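Side-chain contacts in disease resistance protein RRS1 (Arabidopsis thaliana, PDB 4C6S), which acts as a transcription factor and, paired with RPS4, as an immune receptor against bacterial and fungal pathogens, and is represented here by its TIR domain: residues Ser25-Leu28 with Arg29-Gly32; Leu102-Asp105 with Gln106-Glu110. One frame throughout, in Å; residues are numbered along the deposited sequence.

Contact 1 of 2, residues Ser25-Leu28 with Arg29-Gly32; sequences SEAL and RRKG. With NA (sodium ion), chain H.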
ATOM      1  N   SER A  25       7.749   2.995  -4.630  1.00 19.44           N
ATOM      2  CA  SER A  25       8.359   4.133  -5.307  1.00 18.82           C
ATOM      3  C   SER A  25       8.581   5.312  -4.369  1.00 21.73           C
ATOM      4  O   SER A  25       9.649   5.955  -4.394  1.00 22.73           O
ATOM      5  CB  SER A  25       7.477   4.583  -6.482  1.00 21.70           C
ATOM      6  OG  SER A  25       8.048   5.673  -7.179  1.00 25.95           O
ATOM      7  N   GLU A  26       7.572   5.623  -3.560  1.00 18.35           N
ATOM      8  CA  GLU A  26       7.685   6.780  -2.677  1.00 23.73           C
ATOM      9  C   GLU A  26       8.723   6.507  -1.591  1.00 24.85           C
ATOM     10  O   GLU A  26       9.434   7.420  -1.162  1.00 23.94           O
ATOM     11  CB  GLU A  26       6.322   7.144  -2.077  1.00 31.82           C
ATOM     12  CG  GLU A  26       6.364   8.169  -0.948  1.00 37.39           C
ATOM     13  CD  GLU A  26       6.804   9.558  -1.394  1.00 47.20           C
ATOM     14  OE1 GLU A  26       6.907   9.812  -2.618  1.00 46.77           O
ATOM     15  OE2 GLU A  26       7.040  10.403  -0.504  1.00 53.60           O
ATOM     16  N   ALA A  27       8.822   5.261  -1.144  1.00 21.28           N
ATOM     17  CA  ALA A  27       9.801   4.936  -0.108  1.00 21.51           C
ATOM     18  C   ALA A  27      11.229   5.037  -0.648  1.00 21.02           C
ATOM     19  O   ALA A  27      12.138   5.511   0.040  1.00 21.59           O
ATOM     20  CB  ALA A  27       9.522   3.548   0.474  1.00 20.01           C
ATOM     21  N   LEU A  28      11.440   4.582  -1.881  1.00 21.04           N
ATOM     22  CA  LEU A  28      12.755   4.765  -2.511  1.00 24.51           C
ATOM     23  C   LEU A  28      13.101   6.245  -2.636  1.00 23.67           C
ATOM     24  O   LEU A  28      14.228   6.658  -2.339  1.00 25.83           O
ATOM     25  CB  LEU A  28      12.800   4.097  -3.889  1.00 21.73           C
ATOM     26  CG  LEU A  28      12.816   2.570  -3.881  1.00 25.54           C
ATOM     27  CD1 LEU A  28      12.528   2.064  -5.287  1.00 24.36           C
ATOM     28  CD2 LEU A  28      14.164   2.060  -3.378  1.00 29.26           C
ATOM     29  N   ARG A  29      12.134   7.057  -3.060  1.00 23.08           N
ATOM     30  CA  ARG A  29      12.382   8.488  -3.206  1.00 25.13           C
ATOM     31  C   ARG A  29      12.733   9.150  -1.869  1.00 27.33           C
ATOM     32  O   ARG A  29      13.601  10.023  -1.806  1.00 28.66           O
ATOM     33  CB  ARG A  29      11.159   9.171  -3.826  1.00 28.60           C
ATOM     34  CG  ARG A  29      11.443  10.532  -4.393  1.00 41.81           C
ATOM     35  CD  ARG A  29      10.153  11.273  -4.650  1.00 42.95           C
ATOM     36  NE  ARG A  29       9.357  11.409  -3.432  1.00 43.98           N
ATOM     37  CZ  ARG A  29       9.630  12.258  -2.444  1.00 46.64           C
ATOM     38  NH1 ARG A  29      10.692  13.051  -2.508  1.00 47.47           N
ATOM     39  NH2 ARG A  29       8.844  12.306  -1.380  1.00 51.55           N
ATOM     40  N   ARG A  30      12.050   8.740  -0.802  1.00 28.22           N
ATOM     41  CA  ARG A  30      12.323   9.284   0.524  1.00 29.19           C
ATOM     42  C   ARG A  30      13.737   8.969   0.966  1.00 29.96           C
ATOM     43  O   ARG A  30      14.319   9.692   1.770  1.00 33.85           O
ATOM     44  CB  ARG A  30      11.347   8.726   1.565  1.00 34.64           C
ATOM     45  CG  ARG A  30       9.955   9.325   1.532  1.00 48.06           C
ATOM     46  CD  ARG A  30       9.223   9.030   2.840  1.00 53.24           C
ATOM     47  NE  ARG A  30       9.302   7.614   3.199  1.00 54.54           N
ATOM     48  CZ  ARG A  30       8.386   6.710   2.865  1.00 52.91           C
ATOM     49  NH1 ARG A  30       7.319   7.076   2.168  1.00 48.24           N
ATOM     50  NH2 ARG A  30       8.532   5.441   3.228  1.00 51.88           N
ATOM     51  N   LYS A  31      14.281   7.887   0.429  1.00 25.82           N
ATOM     52  CA  LYS A  31      15.602   7.416   0.808  1.00 25.53           C
ATOM     53  C   LYS A  31      16.644   8.103  -0.057  1.00 27.12           C
ATOM     54  O   LYS A  31      17.848   7.923   0.140  1.00 33.90           O
ATOM     55  CB  LYS A  31      15.673   5.898   0.599  1.00 28.95           C
ATOM     56  CG  LYS A  31      16.847   5.226   1.284  1.00 33.35           C
ATOM     57  CD  LYS A  31      16.669   5.250   2.795  1.00 40.82           C
ATOM     58  CE  LYS A  31      17.775   4.481   3.494  1.00 49.14           C
ATOM     59  NZ  LYS A  31      17.488   4.284   4.950  1.00 54.44           N
ATOM     60  N   GLY A  32      16.183   8.899  -1.016  1.00 28.76           N
ATOM     61  CA  GLY A  32      17.086   9.633  -1.881  1.00 33.36           C
ATOM     62  C   GLY A  32      17.448   8.833  -3.113  1.00 32.51           C
ATOM     63  O   GLY A  32      18.439   9.124  -3.789  1.00 36.02           O
TER
HETATM   64 NA    NA H1156       6.737   9.142  -4.920  1.00 48.46          NA

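Contact 2 of 2, residues Leu102-Asp105 with Gln106-Glu110; sequences LLRD and QWLSE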
ATOM      1  N   LEU A 102       0.217 -16.423  -2.481  1.00 28.52           N
ATOM      2  CA  LEU A 102       1.352 -16.720  -3.360  1.00 28.55           C
ATOM      3  C   LEU A 102       1.393 -18.167  -3.791  1.00 29.85           C
ATOM      4  O   LEU A 102       1.168 -19.084  -2.987  1.00 31.36           O
ATOM      5  CB  LEU A 102       2.679 -16.426  -2.663  1.00 28.62           C
ATOM      6  CG  LEU A 102       3.109 -15.015  -2.306  1.00 29.98           C
ATOM      7  CD1 LEU A 102       4.538 -15.039  -1.787  1.00 26.15           C
ATOM      8  CD2 LEU A 102       2.981 -14.101  -3.518  1.00 23.32           C
ATOM      9  N   LEU A 103       1.678 -18.370  -5.072  1.00 27.15           N
ATOM     10  CA  LEU A 103       2.055 -19.687  -5.564  1.00 27.90           C
ATOM     11  C   LEU A 103       3.563 -19.718  -5.349  1.00 24.71           C
ATOM     12  O   LEU A 103       4.346 -19.589  -6.290  1.00 26.13           O
ATOM     13  CB  LEU A 103       1.711 -19.821  -7.047  1.00 27.76           C
ATOM     14  CG  LEU A 103       0.215 -19.750  -7.334  1.00 32.75           C
ATOM     15  CD1 LEU A 103      -0.087 -19.945  -8.824  1.00 36.53           C
ATOM     16  CD2 LEU A 103      -0.528 -20.775  -6.500  1.00 35.98           C
ATOM     17  N   ARG A 104       3.963 -19.858  -4.087  1.00 30.06           N
ATOM     18  CA  ARG A 104       5.340 -19.574  -3.696  1.00 27.73           C
ATOM     19  C   ARG A 104       6.333 -20.559  -4.304  1.00 25.58           C
ATOM     20  O   ARG A 104       7.329 -20.145  -4.896  1.00 27.14           O
ATOM     21  CB  ARG A 104       5.461 -19.573  -2.169  1.00 28.15           C
ATOM     22  CG  ARG A 104       6.796 -19.076  -1.658  1.00 34.61           C
ATOM     23  CD  ARG A 104       6.851 -19.158  -0.138  1.00 41.22           C
ATOM     24  NE  ARG A 104       5.564 -18.811   0.468  1.00 53.70           N
ATOM     25  CZ  ARG A 104       5.220 -17.599   0.905  1.00 61.50           C
ATOM     26  NH1 ARG A 104       6.066 -16.576   0.816  1.00 57.98           N
ATOM     27  NH2 ARG A 104       4.018 -17.410   1.439  1.00 63.99           N
ATOM     28  N   ASP A 105       6.080 -21.852  -4.141  1.00 28.97           N
ATOM     29  CA  ASP A 105       7.008 -22.856  -4.667  1.00 30.92           C
ATOM     30  C   ASP A 105       7.166 -22.755  -6.183  1.00 28.91           C
ATOM     31  O   ASP A 105       8.269 -22.915  -6.717  1.00 29.22           O
ATOM     32  CB  ASP A 105       6.548 -24.262  -4.297  1.00 39.22           C
ATOM     33  CG  ASP A 105       6.593 -24.516  -2.807  1.00 51.75           C
ATOM     34  OD1 ASP A 105       7.338 -23.795  -2.112  1.00 54.66           O
ATOM     35  OD2 ASP A 105       5.887 -25.440  -2.345  1.00 58.74           O
ATOM     36  N   GLN A 106       6.058 -22.503  -6.872  1.00 27.35           N
ATOM     37  CA  GLN A 106       6.089 -22.313  -8.323  1.00 26.37           C
ATOM     38  C   GLN A 106       6.941 -21.124  -8.742  1.00 28.26           C
ATOM     39  O   GLN A 106       7.722 -21.210  -9.697  1.00 26.15           O
ATOM     40  CB  GLN A 106       4.661 -22.174  -8.872  1.00 27.41           C
ATOM     41  CG  GLN A 106       3.801 -23.420  -8.702  1.00 31.80           C
ATOM     42  CD  GLN A 106       2.924 -23.398  -7.461  1.00 41.27           C
ATOM     43  OE1 GLN A 106       3.295 -22.849  -6.418  1.00 39.15           O
ATOM     44  NE2 GLN A 106       1.746 -23.999  -7.570  1.00 43.73           N
ATOM     45  N   TRP A 107       6.797 -20.007  -8.038  1.00 24.58           N
ATOM     46  CA  TRP A 107       7.578 -18.822  -8.366  1.00 20.60           C
ATOM     47  C   TRP A 107       9.043 -18.972  -7.989  1.00 22.20           C
ATOM     48  O   TRP A 107       9.915 -18.489  -8.695  1.00 24.24           O
ATOM     49  CB  TRP A 107       6.983 -17.571  -7.710  1.00 22.70           C
ATOM     50  CG  TRP A 107       5.955 -16.931  -8.577  1.00 24.14           C
ATOM     51  CD1 TRP A 107       4.597 -16.974  -8.425  1.00 24.95           C
ATOM     52  CD2 TRP A 107       6.202 -16.200  -9.783  1.00 22.86           C
ATOM     53  NE1 TRP A 107       3.985 -16.295  -9.453  1.00 24.93           N
ATOM     54  CE2 TRP A 107       4.950 -15.806 -10.298  1.00 23.58           C
ATOM     55  CE3 TRP A 107       7.362 -15.827 -10.466  1.00 25.61           C
ATOM     56  CZ2 TRP A 107       4.826 -15.049 -11.469  1.00 26.28           C
ATOM     57  CZ3 TRP A 107       7.239 -15.076 -11.626  1.00 27.72           C
ATOM     58  CH2 TRP A 107       5.981 -14.700 -12.115  1.00 26.12           C
ATOM     59  N   LEU A 108       9.330 -19.653  -6.888  1.00 23.57           N
ATOM     60  CA  LEU A 108      10.736 -19.840  -6.513  1.00 22.33           C
ATOM     61  C   LEU A 108      11.447 -20.698  -7.569  1.00 24.48           C
ATOM     62  O   LEU A 108      12.601 -20.426  -7.935  1.00 27.80           O
ATOM     63  CB  LEU A 108      10.855 -20.464  -5.124  1.00 25.49           C
ATOM     64  CG  LEU A 108      10.399 -19.527  -4.007  1.00 27.72           C
ATOM     65  CD1 LEU A 108      10.553 -20.207  -2.658  1.00 31.53           C
ATOM     66  CD2 LEU A 108      11.200 -18.243  -4.049  1.00 25.43           C
ATOM     67  N   SER A 109      10.740 -21.703  -8.076  1.00 26.39           N
ATOM     68  CA  SER A 109      11.262 -22.551  -9.151  1.00 24.77           C
ATOM     69  C   SER A 109      11.511 -21.708 -10.394  1.00 25.74           C
ATOM     70  O   SER A 109      12.578 -21.783 -11.020  1.00 29.47           O
ATOM     71  CB  SER A 109      10.273 -23.671  -9.469  1.00 28.20           C
ATOM     72  OG  SER A 109      10.744 -24.465 -10.547  1.00 29.00           O
ATOM     73  N   GLU A 110      10.513 -20.906 -10.749  1.00 25.40           N
ATOM     74  CA  GLU A 110      10.608 -20.034 -11.909  1.00 26.75           C
ATOM     75  C   GLU A 110      11.819 -19.118 -11.795  1.00 28.72           C
ATOM     76  O   GLU A 110      12.634 -19.040 -12.718  1.00 27.43           O
ATOM     77  CB  GLU A 110       9.327 -19.213 -12.061  1.00 24.39           C
ATOM     78  CG  GLU A 110       9.327 -18.256 -13.267  1.00 25.58           C
ATOM     79  CD  GLU A 110       9.112 -18.954 -14.601  1.00 34.01           C
ATOM     80  OE1 GLU A 110       8.516 -20.054 -14.631  1.00 33.46           O
ATOM     81  OE2 GLU A 110       9.526 -18.386 -15.636  1.00 34.47           O
TER

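Contact 1 of 2, residues Ser25-Leu28 with Arg29-Gly32
R29 N and R30 N donate to S25 O and E26 O in the i to i+4 pattern of the last turns of helix 20-30. The helix then closes: K31 N makes only weak bonds, to A27 O and L28 O, and G32, at positive phi (90°), completes a Schellman motif. Before that end, E26 and R29 run side by side, and in a salt bridge R29 grips the carboxylate side-on with two nitrogens. NE reaches E26 OE1 at 3.0 Å, lying above the carboxylate plane, whereas NH2 meets E26 OE2 on its syn side at 2.8 Å. The bend at chi2 (67°) of E26 lifts the carboxylate alongside R29. E26 OE1 also binds the sodium ion at 2.4 Å, which probably helps to fix the rotation of the carboxylate. R30 turns its guanidinium face over A27, with NH2 3.5 Å from A27 CB. A27 packs on V132 and V136 of helix 128-143, and L28 on V136 and on V8 and I10 of strand 8-12; beyond E26 lies S129 of the second subunit.

Contact 2 of 2, residues Leu102-Asp105 with Gln106-Glu110
L103 and Q106 meet through a side chain that doubles back: CG of Q106 leaves on the side of its own backbone N (chi1 -64°), and a bend at chi2 (96°) swings the amide toward L103. Its OE1 comes 3.5 Å from L103 CB, and NE2 lies 4.1 Å from L103 CD2. The amide lies obliquely against L103, its oxygen beside the carbonyl carbon and CB, its nitrogen toward CD2. W107 approaches L103 through the edge of its indole, CD1 standing 3.4 Å from L103 O. The same carbonyl oxygen accepts the backbone N-H of W107 at 3.0 Å, in the carbonyl plane.

L103 is the N-cap of helix 104-113 and the centre of an inverse gamma turn, closed by a weak bond from R104 N to L102 O. This start of the helix belongs to the beta-alpha-beta unit of the TIR domain that runs from strand 92-98 through helix 104-113 to strand 119-121. L108 N and S109 N continue the helical pattern with bonds to R104 O and D105 O.

The aliphatic part of R104 runs alongside L108, CG to CD1 4.0 Å. Farther out, R104 NH1 hydrogen-bonds Q121 OE1 and S122 O, and NH2 forms a salt bridge to a sulfate, probably from the crystallisation liquor. On the buried side W107 NE1 donates to C68 O, while the indole packs on the loop residues P70 and V73 and on L97 of strand 92-98, which L108 also touches.

Overall arrangement
Contacts 1 and 2 lie at opposite ends of two different helices, on opposite sides of the chain's centre: contact 1 closes helix 20-30, and contact 2 opens helix 104-113. Their centres are 28 Å apart and their nearest atoms about 18 Å, so they do not touch; the parallel sheet of the TIR domain links them, through strand 8-12 under contact 1 and strand 92-98 under contact 2. E26 of contact 1 binds a sodium ion directly, whereas the side chain of R104 in contact 2 lies about 10 Å from another sodium ion. The second subunit reaches contact 1 but not contact 2.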